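Local structure of protein SMG-7 (Caenorhabditis elegans, 3ZHE) at residues L29-F37 / D84-I95. The protein forms a heterodimer with SMG-5 through its 14-3-3-like domain and takes part in nonsense-mediated mRNA decay. Sequence-based numbering, arbitrary orientation.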
ATOM      1  N   LEU B  29     -15.295 -16.191   7.401  1.00 83.54           N
ATOM      2  CA  LEU B  29     -15.581 -14.781   7.156  1.00 80.51           C
ATOM      3  C   LEU B  29     -14.781 -14.268   5.966  1.00 75.42           C
ATOM      4  O   LEU B  29     -15.265 -13.436   5.200  1.00 73.78           O
ATOM      5  CB  LEU B  29     -15.295 -13.928   8.394  1.00 63.65           C
ATOM      6  CG  LEU B  29     -16.442 -13.790   9.397  1.00 74.45           C
ATOM      7  CD1 LEU B  29     -16.109 -12.759  10.463  1.00 64.47           C
ATOM      8  CD2 LEU B  29     -17.742 -13.430   8.689  1.00 77.64           C
ATOM      9  N   MET B  30     -13.556 -14.765   5.816  1.00 72.78           N
ATOM     10  CA  MET B  30     -12.735 -14.431   4.655  1.00 65.54           C
ATOM     11  C   MET B  30     -13.392 -14.936   3.375  1.00 64.80           C
ATOM     12  O   MET B  30     -13.454 -14.222   2.364  1.00 65.59           O
ATOM     13  CB  MET B  30     -11.335 -15.030   4.793  1.00 65.40           C
ATOM     14  CG  MET B  30     -10.440 -14.310   5.784  1.00 62.72           C
ATOM     15  SD  MET B  30      -8.912 -15.213   6.094  1.00 79.08           S
ATOM     16  CE  MET B  30      -7.917 -13.940   6.862  1.00115.92           C
ATOM     17  N   LYS B  31     -13.882 -16.171   3.427  1.00 64.95           N
ATOM     18  CA  LYS B  31     -14.564 -16.764   2.283  1.00 65.21           C
ATOM     19  C   LYS B  31     -15.807 -15.965   1.901  1.00 68.02           C
ATOM     20  O   LYS B  31     -16.066 -15.730   0.719  1.00 69.71           O
ATOM     21  CB  LYS B  31     -14.942 -18.216   2.575  1.00 67.97           C
ATOM     22  CG  LYS B  31     -15.671 -18.898   1.432  1.00 66.36           C
ATOM     23  CD  LYS B  31     -16.024 -20.336   1.765  1.00 92.04           C
ATOM     24  CE  LYS B  31     -16.801 -20.973   0.625  1.00 91.64           C
ATOM     25  NZ  LYS B  31     -17.202 -22.372   0.931  1.00 94.94           N
ATOM     26  N   MET B  32     -16.570 -15.545   2.905  1.00 72.16           N
ATOM     27  CA  MET B  32     -17.759 -14.730   2.670  1.00 78.88           C
ATOM     28  C   MET B  32     -17.391 -13.336   2.158  1.00 86.31           C
ATOM     29  O   MET B  32     -18.171 -12.703   1.445  1.00 85.12           O
ATOM     30  CB  MET B  32     -18.619 -14.636   3.935  1.00 80.26           C
ATOM     31  CG  MET B  32     -19.151 -15.978   4.424  1.00 80.32           C
ATOM     32  SD  MET B  32     -20.376 -15.830   5.741  1.00105.75           S
ATOM     33  CE  MET B  32     -21.695 -14.968   4.889  1.00 68.93           C
ATOM     34  N   PHE B  33     -16.203 -12.863   2.524  1.00 90.73           N
ATOM     35  CA  PHE B  33     -15.708 -11.577   2.041  1.00 85.31           C
ATOM     36  C   PHE B  33     -15.411 -11.656   0.548  1.00 79.94           C
ATOM     37  O   PHE B  33     -15.926 -10.863  -0.241  1.00 80.35           O
ATOM     38  CB  PHE B  33     -14.449 -11.151   2.802  1.00 83.32           C
ATOM     39  CG  PHE B  33     -14.687 -10.071   3.822  1.00 80.00           C
ATOM     40  CD1 PHE B  33     -14.888  -8.755   3.430  1.00 81.01           C
ATOM     41  CD2 PHE B  33     -14.696 -10.369   5.172  1.00 78.75           C
ATOM     42  CE1 PHE B  33     -15.103  -7.762   4.374  1.00 80.78           C
ATOM     43  CE2 PHE B  33     -14.910  -9.384   6.118  1.00 81.45           C
ATOM     44  CZ  PHE B  33     -15.113  -8.079   5.719  1.00 83.16           C
ATOM     45  N   VAL B  34     -14.579 -12.623   0.172  1.00 78.44           N
ATOM     46  CA  VAL B  34     -14.231 -12.847  -1.229  1.00 77.36           C
ATOM     47  C   VAL B  34     -15.474 -13.126  -2.077  1.00 83.03           C
ATOM     48  O   VAL B  34     -15.581 -12.661  -3.215  1.00 87.19           O
ATOM     49  CB  VAL B  34     -13.225 -14.011  -1.366  1.00 71.39           C
ATOM     50  CG1 VAL B  34     -13.074 -14.437  -2.816  1.00 66.47           C
ATOM     51  CG2 VAL B  34     -11.877 -13.617  -0.774  1.00 68.77           C
ATOM     52  N   ALA B  35     -16.414 -13.873  -1.504  1.00 85.19           N
ATOM     53  CA  ALA B  35     -17.660 -14.212  -2.185  1.00 84.43           C
ATOM     54  C   ALA B  35     -18.476 -12.974  -2.559  1.00 84.33           C
ATOM     55  O   ALA B  35     -18.998 -12.880  -3.670  1.00 87.71           O
ATOM     56  CB  ALA B  35     -18.491 -15.155  -1.328  1.00 82.24           C
ATOM     57  N   ASP B  36     -18.582 -12.030  -1.629  1.00 81.37           N
ATOM     58  CA  ASP B  36     -19.381 -10.827  -1.845  1.00 79.40           C
ATOM     59  C   ASP B  36     -18.939  -9.705  -0.903  1.00 77.00           C
ATOM     60  O   ASP B  36     -19.595  -9.440   0.104  1.00 83.57           O
ATOM     61  CB  ASP B  36     -20.866 -11.141  -1.634  1.00 86.13           C
ATOM     62  CG  ASP B  36     -21.784 -10.105  -2.259  1.00 93.41           C
ATOM     63  OD1 ASP B  36     -21.410  -8.915  -2.309  1.00 92.92           O
ATOM     64  OD2 ASP B  36     -22.889 -10.486  -2.702  1.00102.27           O
ATOM     65  N   PHE B  37     -17.830  -9.051  -1.243  1.00 73.08           N
ATOM     66  CA  PHE B  37     -17.257  -7.982  -0.421  1.00 74.08           C
ATOM     67  C   PHE B  37     -18.265  -6.880  -0.109  1.00 80.34           C
ATOM     68  O   PHE B  37     -18.339  -6.399   1.022  1.00 81.46           O
ATOM     69  CB  PHE B  37     -16.020  -7.393  -1.109  1.00 79.38           C
ATOM     70  CG  PHE B  37     -15.480  -6.155  -0.446  1.00 71.48           C
ATOM     71  CD1 PHE B  37     -14.648  -6.250   0.658  1.00 71.14           C
ATOM     72  CD2 PHE B  37     -15.789  -4.895  -0.938  1.00 67.47           C
ATOM     73  CE1 PHE B  37     -14.148  -5.112   1.267  1.00 75.46           C
ATOM     74  CE2 PHE B  37     -15.291  -3.754  -0.333  1.00 67.16           C
ATOM     75  CZ  PHE B  37     -14.469  -3.863   0.767  1.00 77.18           C
ATOM     76  N   ASP B  84      -3.781 -10.702   5.964  1.00 70.26           N
ATOM     77  CA  ASP B  84      -4.294 -11.606   4.944  1.00 73.01           C
ATOM     78  C   ASP B  84      -5.726 -11.267   4.543  1.00 71.85           C
ATOM     79  O   ASP B  84      -6.114 -11.480   3.398  1.00 61.05           O
ATOM     80  CB  ASP B  84      -4.181 -13.064   5.392  1.00 76.00           C
ATOM     81  CG  ASP B  84      -2.765 -13.589   5.287  1.00 88.15           C
ATOM     82  OD1 ASP B  84      -1.937 -12.925   4.627  1.00 90.16           O
ATOM     83  OD2 ASP B  84      -2.481 -14.666   5.852  1.00 96.65           O
ATOM     84  N   LEU B  85      -6.503 -10.735   5.482  1.00 73.37           N
ATOM     85  CA  LEU B  85      -7.850 -10.264   5.170  1.00 73.73           C
ATOM     86  C   LEU B  85      -7.791  -9.118   4.167  1.00 79.26           C
ATOM     87  O   LEU B  85      -8.455  -9.154   3.124  1.00 77.96           O
ATOM     88  CB  LEU B  85      -8.578  -9.810   6.436  1.00 66.60           C
ATOM     89  CG  LEU B  85      -9.934  -9.132   6.218  1.00 66.52           C
ATOM     90  CD1 LEU B  85     -10.936 -10.089   5.581  1.00 61.39           C
ATOM     91  CD2 LEU B  85     -10.477  -8.578   7.528  1.00 67.29           C
ATOM     92  N   SER B  86      -6.986  -8.107   4.489  1.00 81.12           N
ATOM     93  CA  SER B  86      -6.839  -6.944   3.616  1.00 76.09           C
ATOM     94  C   SER B  86      -6.386  -7.355   2.219  1.00 76.80           C
ATOM     95  O   SER B  86      -6.969  -6.935   1.211  1.00 76.42           O
ATOM     96  CB  SER B  86      -5.840  -5.948   4.209  1.00 72.03           C
ATOM     97  OG  SER B  86      -5.668  -4.830   3.355  1.00 76.19           O
ATOM     98  N   LEU B  87      -5.350  -8.185   2.165  1.00 73.00           N
ATOM     99  CA  LEU B  87      -4.799  -8.637   0.891  1.00 70.11           C
ATOM    100  C   LEU B  87      -5.783  -9.483   0.087  1.00 74.16           C
ATOM    101  O   LEU B  87      -5.860  -9.367  -1.137  1.00 77.81           O
ATOM    102  CB  LEU B  87      -3.496  -9.402   1.114  1.00 68.32           C
ATOM    103  CG  LEU B  87      -2.345  -8.541   1.630  1.00 71.66           C
ATOM    104  CD1 LEU B  87      -1.079  -9.365   1.770  1.00 75.96           C
ATOM    105  CD2 LEU B  87      -2.125  -7.367   0.694  1.00 63.13           C
ATOM    106  N   LEU B  88      -6.531 -10.336   0.779  1.00 75.99           N
ATOM    107  CA  LEU B  88      -7.546 -11.159   0.132  1.00 73.14           C
ATOM    108  C   LEU B  88      -8.656 -10.294  -0.448  1.00 75.45           C
ATOM    109  O   LEU B  88      -9.212 -10.612  -1.500  1.00 69.79           O
ATOM    110  CB  LEU B  88      -8.128 -12.190   1.100  1.00 68.39           C
ATOM    111  CG  LEU B  88      -7.411 -13.539   1.168  1.00 75.00           C
ATOM    112  CD1 LEU B  88      -8.063 -14.447   2.199  1.00 77.09           C
ATOM    113  CD2 LEU B  88      -7.408 -14.199  -0.200  1.00 78.95           C
ATOM    114  N   VAL B  89      -8.979  -9.202   0.238  1.00 83.56           N
ATOM    115  CA  VAL B  89      -9.952  -8.254  -0.294  1.00 82.75           C
ATOM    116  C   VAL B  89      -9.408  -7.557  -1.542  1.00 88.70           C
ATOM    117  O   VAL B  89     -10.103  -7.462  -2.556  1.00 88.59           O
ATOM    118  CB  VAL B  89     -10.389  -7.218   0.761  1.00 81.20           C
ATOM    119  CG1 VAL B  89     -10.992  -5.995   0.088  1.00 80.85           C
ATOM    120  CG2 VAL B  89     -11.380  -7.848   1.727  1.00 86.17           C
ATOM    121  N   HIS B  90      -8.163  -7.092  -1.469  1.00 92.14           N
ATOM    122  CA  HIS B  90      -7.523  -6.437  -2.611  1.00 92.26           C
ATOM    123  C   HIS B  90      -7.438  -7.355  -3.826  1.00 91.06           C
ATOM    124  O   HIS B  90      -7.654  -6.927  -4.959  1.00 93.57           O
ATOM    125  CB  HIS B  90      -6.117  -5.968  -2.239  1.00 96.37           C
ATOM    126  CG  HIS B  90      -6.078  -4.619  -1.593  1.00103.13           C
ATOM    127  ND1 HIS B  90      -5.373  -4.369  -0.436  1.00107.35           N
ATOM    128  CD2 HIS B  90      -6.647  -3.444  -1.950  1.00107.71           C
ATOM    129  CE1 HIS B  90      -5.516  -3.098  -0.104  1.00106.32           C
ATOM    130  NE2 HIS B  90      -6.284  -2.514  -1.005  1.00108.02           N
ATOM    131  N   TYR B  91      -7.124  -8.620  -3.569  1.00 87.30           N
ATOM    132  CA  TYR B  91      -6.908  -9.621  -4.611  1.00 80.96           C
ATOM    133  C   TYR B  91      -8.117  -9.813  -5.527  1.00 77.95           C
ATOM    134  O   TYR B  91      -7.970 -10.188  -6.690  1.00 75.03           O
ATOM    135  CB  TYR B  91      -6.542 -10.954  -3.951  1.00 79.93           C
ATOM    136  CG  TYR B  91      -5.976 -12.005  -4.879  1.00 81.90           C
ATOM    137  CD1 TYR B  91      -4.611 -12.078  -5.125  1.00 87.36           C
ATOM    138  CD2 TYR B  91      -6.802 -12.942  -5.487  1.00 77.87           C
ATOM    139  CE1 TYR B  91      -4.086 -13.042  -5.961  1.00 88.85           C
ATOM    140  CE2 TYR B  91      -6.286 -13.910  -6.327  1.00 86.34           C
ATOM    141  CZ  TYR B  91      -4.927 -13.956  -6.559  1.00 93.41           C
ATOM    142  OH  TYR B  91      -4.409 -14.919  -7.393  1.00 99.31           O
ATOM    143  N   HIS B  92      -9.310  -9.549  -5.002  1.00 80.58           N
ATOM    144  CA  HIS B  92     -10.541  -9.839  -5.730  1.00 83.16           C
ATOM    145  C   HIS B  92     -11.339  -8.604  -6.157  1.00 87.19           C
ATOM    146  O   HIS B  92     -12.113  -8.667  -7.112  1.00 90.23           O
ATOM    147  CB  HIS B  92     -11.433 -10.782  -4.915  1.00 82.79           C
ATOM    148  CG  HIS B  92     -10.976 -12.208  -4.923  1.00 81.68           C
ATOM    149  ND1 HIS B  92     -11.537 -13.165  -5.742  1.00 83.77           N
ATOM    150  CD2 HIS B  92     -10.012 -12.841  -4.212  1.00 82.07           C
ATOM    151  CE1 HIS B  92     -10.939 -14.324  -5.536  1.00 89.38           C
ATOM    152  NE2 HIS B  92     -10.010 -14.156  -4.612  1.00 89.63           N
ATOM    153  N   TYR B  93     -11.154  -7.487  -5.459  1.00 86.77           N
ATOM    154  CA  TYR B  93     -11.939  -6.285  -5.738  1.00 89.38           C
ATOM    155  C   TYR B  93     -11.081  -5.046  -5.982  1.00 93.15           C
ATOM    156  O   TYR B  93     -10.060  -4.847  -5.326  1.00 90.00           O
ATOM    157  CB  TYR B  93     -12.937  -6.026  -4.609  1.00 86.24           C
ATOM    158  CG  TYR B  93     -14.059  -7.035  -4.557  1.00 86.81           C
ATOM    159  CD1 TYR B  93     -13.890  -8.258  -3.923  1.00 84.91           C
ATOM    160  CD2 TYR B  93     -15.285  -6.766  -5.148  1.00 88.84           C
ATOM    161  CE1 TYR B  93     -14.910  -9.186  -3.878  1.00 85.90           C
ATOM    162  CE2 TYR B  93     -16.314  -7.687  -5.107  1.00 90.93           C
ATOM    163  CZ  TYR B  93     -16.121  -8.895  -4.470  1.00 91.03           C
ATOM    164  OH  TYR B  93     -17.139  -9.819  -4.424  1.00 97.16           O
ATOM    165  N   GLU B  94     -11.510  -4.215  -6.927  1.00 97.77           N
ATOM    166  CA  GLU B  94     -10.779  -2.998  -7.274  1.00 97.53           C
ATOM    167  C   GLU B  94     -10.865  -1.948  -6.172  1.00 91.69           C
ATOM    168  O   GLU B  94     -11.632  -0.991  -6.274  1.00 88.47           O
ATOM    169  CB  GLU B  94     -11.305  -2.404  -8.581  1.00104.97           C
ATOM    170  CG  GLU B  94     -11.191  -3.318  -9.782  1.00109.50           C
ATOM    171  CD  GLU B  94     -11.595  -2.628 -11.068  1.00111.06           C
ATOM    172  OE1 GLU B  94     -11.703  -1.383 -11.066  1.00111.87           O
ATOM    173  OE2 GLU B  94     -11.808  -3.328 -12.080  1.00111.19           O
ATOM    174  N   ILE B  95     -10.071  -2.126  -5.123  1.00 91.90           N
ATOM    175  CA  ILE B  95     -10.063  -1.179  -4.018  1.00 88.10           C
ATOM    176  C   ILE B  95      -9.250   0.055  -4.380  1.00 87.89           C
ATOM    177  O   ILE B  95      -8.063  -0.051  -4.689  1.00 95.04           O
ATOM    178  CB  ILE B  95      -9.493  -1.802  -2.739  1.00 86.15           C
ATOM    179  CG1 ILE B  95     -10.279  -3.058  -2.367  1.00 86.51           C
ATOM    180  CG2 ILE B  95      -9.530  -0.796  -1.599  1.00 82.77           C
ATOM    181  CD1 ILE B  95     -11.755  -2.804  -2.150  1.00 82.57           C
TER
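M30, F33, V34 and F37 meet L85, L88, V89, H92 and Y93 in a buried, mostly apolar helix-helix contact near the C-terminal ends of helices 22-35 and 68-92. Helical parts 29-35 and 84-92 run nearly parallel, 22° apart, with their axes 9.5 Å apart at closest approach; one face of each helix, extended by F37 and Y93 just past their ends, supplies the side chains. M30, unbranched and extended beyond CG, reaches across and back toward the start of segment 84-95, bringing its CE 3.8 Å from L85 N while its SD crosses L88 CD1 at about a right angle. The same L85 lays CD1 over one face of the F33 ring, offset toward the rim, a CH-pi contact. V34 puts CG1 squarely over the centre of the flat H92 imidazole, whose face suits a methyl; this branch stands anti to the backbone N (chi1 168°), which turns it to the ring. The branched V89 offers both methyls to F37, with V89 CG1 3.5 Å from F37 CE1.

Y93 combines an aromatic face for F37 CB with a hydroxyl for backbone polar groups at the helix end: Y93 OH receives a weak hydrogen bond from F37 N (3.3 Å) and gives another weak one to V34 O. D36 instead caps the next helix through T39 N. F128 of helix 122-142 meets F37 edge-to-face, whereas D84 OD2 hydrogen-bonds to Q125 of the SMG-5 chain, so the contact adjoins the heterodimer interface. Two near-parallel helices, with helix 45-63 between them in sequence and touching both, are consistent with the all-helical bundle of a 14-3-3-like domain.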